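Local coordinates for protein methylmalonyl-CoA carboxyltransferase 5S subunit (Propionibacterium freudenreichii subsp. shermanii, PDB 1RQB) that transfers a carboxyl group from the biotin of the 1.3S subunit to pyruvate, forming oxaloacetate at a cobalt-dependent TIM-barrel active site, at residues Y72-W84 / D449-F463. Residues are numbered along the deposited sequence; the frame is centred on the assembly and turned at random.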
loop_
_atom_site.group_PDB
_atom_site.type_symbol
_atom_site.label_atom_id
_atom_site.label_comp_id
_atom_site.label_asym_id
_atom_site.label_seq_id
_atom_site.Cartn_x
_atom_site.Cartn_y
_atom_site.Cartn_z
ATOM N N TYR A 72 -10.051 -25.190 -0.723
ATOM C CA TYR A 72 -10.470 -26.597 -0.640
ATOM C C TYR A 72 -9.223 -27.472 -0.783
ATOM O O TYR A 72 -8.940 -28.337 0.045
ATOM C CB TYR A 72 -11.475 -26.896 -1.757
ATOM C CG TYR A 72 -12.336 -28.128 -1.551
ATOM C CD1 TYR A 72 -13.699 -28.002 -1.266
ATOM C CD2 TYR A 72 -11.809 -29.413 -1.705
ATOM C CE1 TYR A 72 -14.522 -29.124 -1.153
ATOM C CE2 TYR A 72 -12.627 -30.552 -1.597
ATOM C CZ TYR A 72 -13.981 -30.391 -1.325
ATOM O OH TYR A 72 -14.804 -31.487 -1.243
ATOM N N ASP A 73 -8.460 -27.214 -1.833
ATOM C CA ASP A 73 -7.215 -27.951 -2.092
ATOM C C ASP A 73 -6.265 -27.835 -0.897
ATOM O O ASP A 73 -5.699 -28.830 -0.449
ATOM C CB ASP A 73 -6.517 -27.391 -3.333
ATOM C CG ASP A 73 -5.127 -27.988 -3.534
ATOM O OD1 ASP A 73 -5.035 -29.113 -4.063
ATOM O OD2 ASP A 73 -4.128 -27.346 -3.142
ATOM N N SER A 74 -6.072 -26.626 -0.374
ATOM C CA SER A 74 -5.127 -26.438 0.737
ATOM C C SER A 74 -5.539 -27.241 1.972
ATOM O O SER A 74 -4.702 -27.815 2.666
ATOM C CB SER A 74 -5.027 -24.968 1.120
ATOM O OG SER A 74 -4.066 -24.810 2.155
ATOM N N CYS A 75 -6.832 -27.254 2.261
ATOM C CA CYS A 75 -7.326 -27.980 3.439
ATOM C C CYS A 75 -6.934 -29.457 3.379
ATOM O O CYS A 75 -6.373 -29.997 4.332
ATOM C CB CYS A 75 -8.854 -27.886 3.524
ATOM S SG CYS A 75 -9.471 -26.359 4.267
ATOM N N ILE A 76 -7.204 -30.119 2.262
ATOM C CA ILE A 76 -6.940 -31.564 2.201
ATOM C C ILE A 76 -5.499 -31.888 1.803
ATOM O O ILE A 76 -5.007 -32.972 2.114
ATOM C CB ILE A 76 -7.866 -32.264 1.193
ATOM C CG1 ILE A 76 -7.543 -31.782 -0.214
ATOM C CG2 ILE A 76 -9.331 -31.991 1.538
ATOM C CD1 ILE A 76 -8.378 -32.447 -1.275
ATOM N N ARG A 77 -4.800 -30.970 1.150
ATOM C CA ARG A 77 -3.448 -31.313 0.688
ATOM C C ARG A 77 -2.382 -30.942 1.722
ATOM O O ARG A 77 -1.402 -31.668 1.878
ATOM C CB ARG A 77 -3.162 -30.605 -0.646
ATOM C CG ARG A 77 -1.869 -31.032 -1.338
ATOM C CD ARG A 77 -1.579 -30.181 -2.582
ATOM N NE ARG A 77 -2.629 -30.218 -3.601
ATOM C CZ ARG A 77 -2.721 -31.132 -4.564
ATOM N NH1 ARG A 77 -1.824 -32.104 -4.648
ATOM N NH2 ARG A 77 -3.706 -31.067 -5.456
ATOM N N PHE A 78 -2.571 -29.850 2.460
ATOM C CA PHE A 78 -1.522 -29.408 3.392
ATOM C C PHE A 78 -1.975 -29.347 4.852
ATOM O O PHE A 78 -1.148 -29.475 5.754
ATOM C CB PHE A 78 -1.050 -27.993 3.032
ATOM C CG PHE A 78 -0.602 -27.834 1.612
ATOM C CD1 PHE A 78 -1.164 -26.850 0.807
ATOM C CD2 PHE A 78 0.402 -28.640 1.089
ATOM C CE1 PHE A 78 -0.735 -26.667 -0.503
ATOM C CE2 PHE A 78 0.843 -28.469 -0.216
ATOM C CZ PHE A 78 0.272 -27.478 -1.018
ATOM N N LEU A 79 -3.262 -29.147 5.117
ATOM C CA LEU A 79 -3.679 -28.948 6.512
ATOM C C LEU A 79 -4.432 -30.143 7.099
ATOM O O LEU A 79 -4.888 -30.072 8.239
ATOM C CB LEU A 79 -4.558 -27.690 6.601
ATOM C CG LEU A 79 -4.006 -26.409 5.958
ATOM C CD1 LEU A 79 -5.022 -25.290 6.116
ATOM C CD2 LEU A 79 -2.681 -26.015 6.602
ATOM N N ASN A 80 -4.566 -31.228 6.343
ATOM C CA ASN A 80 -5.300 -32.412 6.815
ATOM C C ASN A 80 -6.620 -31.971 7.446
ATOM O O ASN A 80 -7.004 -32.432 8.520
ATOM C CB ASN A 80 -4.479 -33.202 7.847
ATOM C CG ASN A 80 -5.091 -34.565 8.151
ATOM O OD1 ASN A 80 -5.340 -35.355 7.241
ATOM N ND2 ASN A 80 -5.343 -34.843 9.429
ATOM N N GLU A 81 -7.320 -31.080 6.756
ATOM C CA GLU A 81 -8.591 -30.538 7.258
ATOM C C GLU A 81 -9.705 -30.806 6.243
ATOM O O GLU A 81 -9.494 -30.710 5.036
ATOM C CB GLU A 81 -8.436 -29.027 7.462
ATOM C CG GLU A 81 -9.674 -28.343 8.000
ATOM C CD GLU A 81 -9.459 -26.857 8.213
ATOM O OE1 GLU A 81 -8.290 -26.409 8.157
ATOM O OE2 GLU A 81 -10.455 -26.139 8.447
ATOM N N ASP A 82 -10.886 -31.158 6.732
ATOM C CA ASP A 82 -12.019 -31.391 5.824
ATOM C C ASP A 82 -12.630 -30.023 5.510
ATOM O O ASP A 82 -13.122 -29.341 6.407
ATOM C CB ASP A 82 -13.072 -32.285 6.496
ATOM C CG ASP A 82 -14.123 -32.785 5.514
ATOM O OD1 ASP A 82 -14.444 -32.043 4.560
ATOM O OD2 ASP A 82 -14.630 -33.915 5.701
ATOM N N PRO A 83 -12.613 -29.607 4.235
ATOM C CA PRO A 83 -13.169 -28.299 3.844
ATOM C C PRO A 83 -14.635 -28.129 4.246
ATOM O O PRO A 83 -15.085 -27.025 4.547
ATOM C CB PRO A 83 -13.012 -28.283 2.320
ATOM C CG PRO A 83 -11.977 -29.328 2.027
ATOM C CD PRO A 83 -12.231 -30.398 3.055
ATOM N N TRP A 84 -15.390 -29.222 4.239
ATOM C CA TRP A 84 -16.812 -29.145 4.598
ATOM C C TRP A 84 -16.966 -28.858 6.095
ATOM O O TRP A 84 -17.918 -28.205 6.517
ATOM C CB TRP A 84 -17.530 -30.444 4.187
ATOM C CG TRP A 84 -17.492 -30.679 2.683
ATOM C CD1 TRP A 84 -16.594 -31.452 1.998
ATOM C CD2 TRP A 84 -18.358 -30.103 1.693
ATOM N NE1 TRP A 84 -16.848 -31.394 0.654
ATOM C CE2 TRP A 84 -17.922 -30.574 0.435
ATOM C CE3 TRP A 84 -19.460 -29.234 1.746
ATOM C CZ2 TRP A 84 -18.550 -30.205 -0.767
ATOM C CZ3 TRP A 84 -20.085 -28.871 0.556
ATOM C CH2 TRP A 84 -19.629 -29.354 -0.685
ATOM N N ASP A 449 -17.821 -36.310 0.670
ATOM C CA ASP A 449 -16.586 -37.083 0.478
ATOM C C ASP A 449 -16.464 -37.535 -0.979
ATOM O O ASP A 449 -15.360 -37.605 -1.517
ATOM C CB ASP A 449 -16.560 -38.294 1.421
ATOM C CG ASP A 449 -15.674 -38.071 2.650
ATOM O OD1 ASP A 449 -15.482 -36.905 3.072
ATOM O OD2 ASP A 449 -15.183 -39.080 3.207
ATOM N N VAL A 450 -17.584 -37.861 -1.626
ATOM C CA VAL A 450 -17.516 -38.248 -3.043
ATOM C C VAL A 450 -17.052 -37.032 -3.849
ATOM O O VAL A 450 -16.265 -37.151 -4.786
ATOM C CB VAL A 450 -18.899 -38.735 -3.571
ATOM C CG1 VAL A 450 -18.819 -39.050 -5.065
ATOM C CG2 VAL A 450 -19.342 -39.987 -2.796
ATOM N N LEU A 451 -17.528 -35.851 -3.465
ATOM C CA LEU A 451 -17.117 -34.618 -4.152
ATOM C C LEU A 451 -15.615 -34.409 -3.952
ATOM O O LEU A 451 -14.895 -34.048 -4.882
ATOM C CB LEU A 451 -17.902 -33.417 -3.608
ATOM C CG LEU A 451 -19.364 -33.412 -4.048
ATOM C CD1 LEU A 451 -20.181 -32.456 -3.208
ATOM C CD2 LEU A 451 -19.438 -33.037 -5.529
ATOM N N THR A 452 -15.127 -34.653 -2.739
ATOM C CA THR A 452 -13.690 -34.470 -2.498
ATOM C C THR A 452 -12.901 -35.386 -3.435
ATOM O O THR A 452 -11.886 -34.987 -4.006
ATOM C CB THR A 452 -13.316 -34.771 -1.031
ATOM O OG1 THR A 452 -13.921 -33.790 -0.186
ATOM C CG2 THR A 452 -11.797 -34.718 -0.830
ATOM N N TYR A 453 -13.379 -36.612 -3.606
ATOM C CA TYR A 453 -12.697 -37.572 -4.485
ATOM C C TYR A 453 -12.803 -37.128 -5.946
ATOM O O TYR A 453 -11.839 -37.225 -6.705
ATOM C CB TYR A 453 -13.309 -38.966 -4.336
ATOM C CG TYR A 453 -12.717 -39.963 -5.290
ATOM C CD1 TYR A 453 -11.419 -40.437 -5.114
ATOM C CD2 TYR A 453 -13.432 -40.389 -6.416
ATOM C CE1 TYR A 453 -10.835 -41.310 -6.041
ATOM C CE2 TYR A 453 -12.859 -41.264 -7.348
ATOM C CZ TYR A 453 -11.562 -41.715 -7.152
ATOM O OH TYR A 453 -10.984 -42.559 -8.072
ATOM N N ALA A 454 -13.967 -36.636 -6.352
ATOM C CA ALA A 454 -14.149 -36.206 -7.746
ATOM C C ALA A 454 -13.275 -34.988 -8.062
ATOM O O ALA A 454 -12.743 -34.862 -9.165
ATOM C CB ALA A 454 -15.628 -35.868 -7.998
ATOM N N LEU A 455 -13.123 -34.098 -7.086
ATOM C CA LEU A 455 -12.358 -32.857 -7.285
ATOM C C LEU A 455 -10.848 -33.084 -7.186
ATOM O O LEU A 455 -10.083 -32.461 -7.920
ATOM C CB LEU A 455 -12.786 -31.810 -6.250
ATOM C CG LEU A 455 -14.226 -31.309 -6.368
ATOM C CD1 LEU A 455 -14.590 -30.448 -5.163
ATOM C CD2 LEU A 455 -14.370 -30.523 -7.648
ATOM N N PHE A 456 -10.416 -33.960 -6.281
ATOM C CA PHE A 456 -8.979 -34.195 -6.070
ATOM C C PHE A 456 -8.710 -35.693 -5.906
ATOM O O PHE A 456 -8.349 -36.163 -4.829
ATOM C CB PHE A 456 -8.513 -33.417 -4.823
ATOM C CG PHE A 456 -8.709 -31.925 -4.941
ATOM C CD1 PHE A 456 -9.863 -31.316 -4.457
ATOM C CD2 PHE A 456 -7.775 -31.146 -5.624
ATOM C CE1 PHE A 456 -10.090 -29.959 -4.655
ATOM C CE2 PHE A 456 -7.992 -29.783 -5.828
ATOM C CZ PHE A 456 -9.152 -29.191 -5.345
ATOM N N PRO A 457 -8.851 -36.457 -6.994
ATOM C CA PRO A 457 -8.640 -37.913 -7.000
ATOM C C PRO A 457 -7.325 -38.416 -6.400
ATOM O O PRO A 457 -7.293 -39.466 -5.761
ATOM C CB PRO A 457 -8.712 -38.282 -8.483
ATOM C CG PRO A 457 -9.439 -37.152 -9.121
ATOM C CD PRO A 457 -9.008 -35.936 -8.363
ATOM N N GLN A 458 -6.251 -37.659 -6.605
ATOM C CA GLN A 458 -4.908 -38.065 -6.165
ATOM C C GLN A 458 -4.632 -37.698 -4.704
ATOM O O GLN A 458 -3.730 -38.263 -4.089
ATOM C CB GLN A 458 -3.858 -37.408 -7.060
ATOM C CG GLN A 458 -4.114 -37.603 -8.552
ATOM C CD GLN A 458 -4.216 -39.063 -8.957
ATOM O OE1 GLN A 458 -4.857 -39.395 -9.953
ATOM N NE2 GLN A 458 -3.571 -39.941 -8.193
ATOM N N VAL A 459 -5.386 -36.760 -4.142
ATOM C CA VAL A 459 -5.155 -36.355 -2.747
ATOM C C VAL A 459 -6.167 -37.028 -1.816
ATOM O O VAL A 459 -5.853 -37.352 -0.673
ATOM C CB VAL A 459 -5.284 -34.824 -2.583
ATOM C CG1 VAL A 459 -5.058 -34.431 -1.119
ATOM C CG2 VAL A 459 -4.289 -34.122 -3.488
ATOM N N ALA A 460 -7.374 -37.243 -2.319
ATOM C CA ALA A 460 -8.465 -37.838 -1.533
ATOM C C ALA A 460 -8.017 -39.099 -0.790
ATOM O O ALA A 460 -8.311 -39.257 0.394
ATOM C CB ALA A 460 -9.657 -38.149 -2.437
ATOM N N PRO A 461 -7.319 -40.029 -1.465
ATOM C CA PRO A 461 -6.893 -41.244 -0.754
ATOM C C PRO A 461 -6.077 -40.988 0.516
ATOM O O PRO A 461 -6.364 -41.545 1.575
ATOM C CB PRO A 461 -6.079 -41.994 -1.808
ATOM C CG PRO A 461 -6.773 -41.615 -3.083
ATOM C CD PRO A 461 -6.979 -40.119 -2.895
ATOM N N VAL A 462 -5.054 -40.150 0.398
ATOM C CA VAL A 462 -4.187 -39.840 1.543
ATOM C C VAL A 462 -4.978 -39.077 2.608
ATOM O O VAL A 462 -4.875 -39.363 3.800
ATOM C CB VAL A 462 -2.976 -38.992 1.109
ATOM C CG1 VAL A 462 -2.192 -38.524 2.337
ATOM C CG2 VAL A 462 -2.073 -39.813 0.206
ATOM N N PHE A 463 -5.784 -38.116 2.182
ATOM C CA PHE A 463 -6.559 -37.317 3.142
ATOM C C PHE A 463 -7.514 -38.200 3.950
ATOM O O PHE A 463 -7.563 -38.110 5.176
ATOM C CB PHE A 463 -7.356 -36.223 2.423
ATOM C CG PHE A 463 -8.296 -35.481 3.323
ATOM C CD1 PHE A 463 -7.821 -34.831 4.462
ATOM C CD2 PHE A 463 -9.658 -35.465 3.065
ATOM C CE1 PHE A 463 -8.694 -34.181 5.329
ATOM C CE2 PHE A 463 -10.544 -34.815 3.931
ATOM C CZ PHE A 463 -10.060 -34.175 5.061
HETATM O O HOH W 1 -14.265 -34.479 2.279
HETATM O O HOH W 2 -16.866 -34.815 4.530
#
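I76 lies over one face of the F463 ring, its CG2 3.9 Å from the ring centroid in a CH-pi contact. Its CG1 occupies the position between backbone N and carbonyl carbon (chi1 66°), which sends CD1 against F456 CB at 3.7 Å while CG1 meets V459 CG1. One branched residue of helix 71-77 thus touches three side chains after helix 447-455. The Y72 ring is sandwiched between L455 CD1 on one face and P83 CG on the other, and it meets F456 rim to rim, planes 22° apart. Its hydroxyl is hydrogen-bonded to T452 OG1 at 2.7 Å and separately accepts from W84 NE1 at 2.8 Å, lying 29° out of the indole plane. At the far margin, D73 OD1 takes both NE and NH2 of R77, holding the guanidinium so that V459 CG2 packs over its face, 3.4 Å from NH1. One water joins D82 OD2, of the N-cap of helix 83-93, to D449 OD1; a second, bonded to D449 OD1 and T452 OG1, reaches D82 OD1 weakly. The contact therefore joins TIM barrel to conserved carboxylase domain through an apolar centre beside a buried polar group, where water and the salt-bridging R467 probably offset the closeness of two carboxylates.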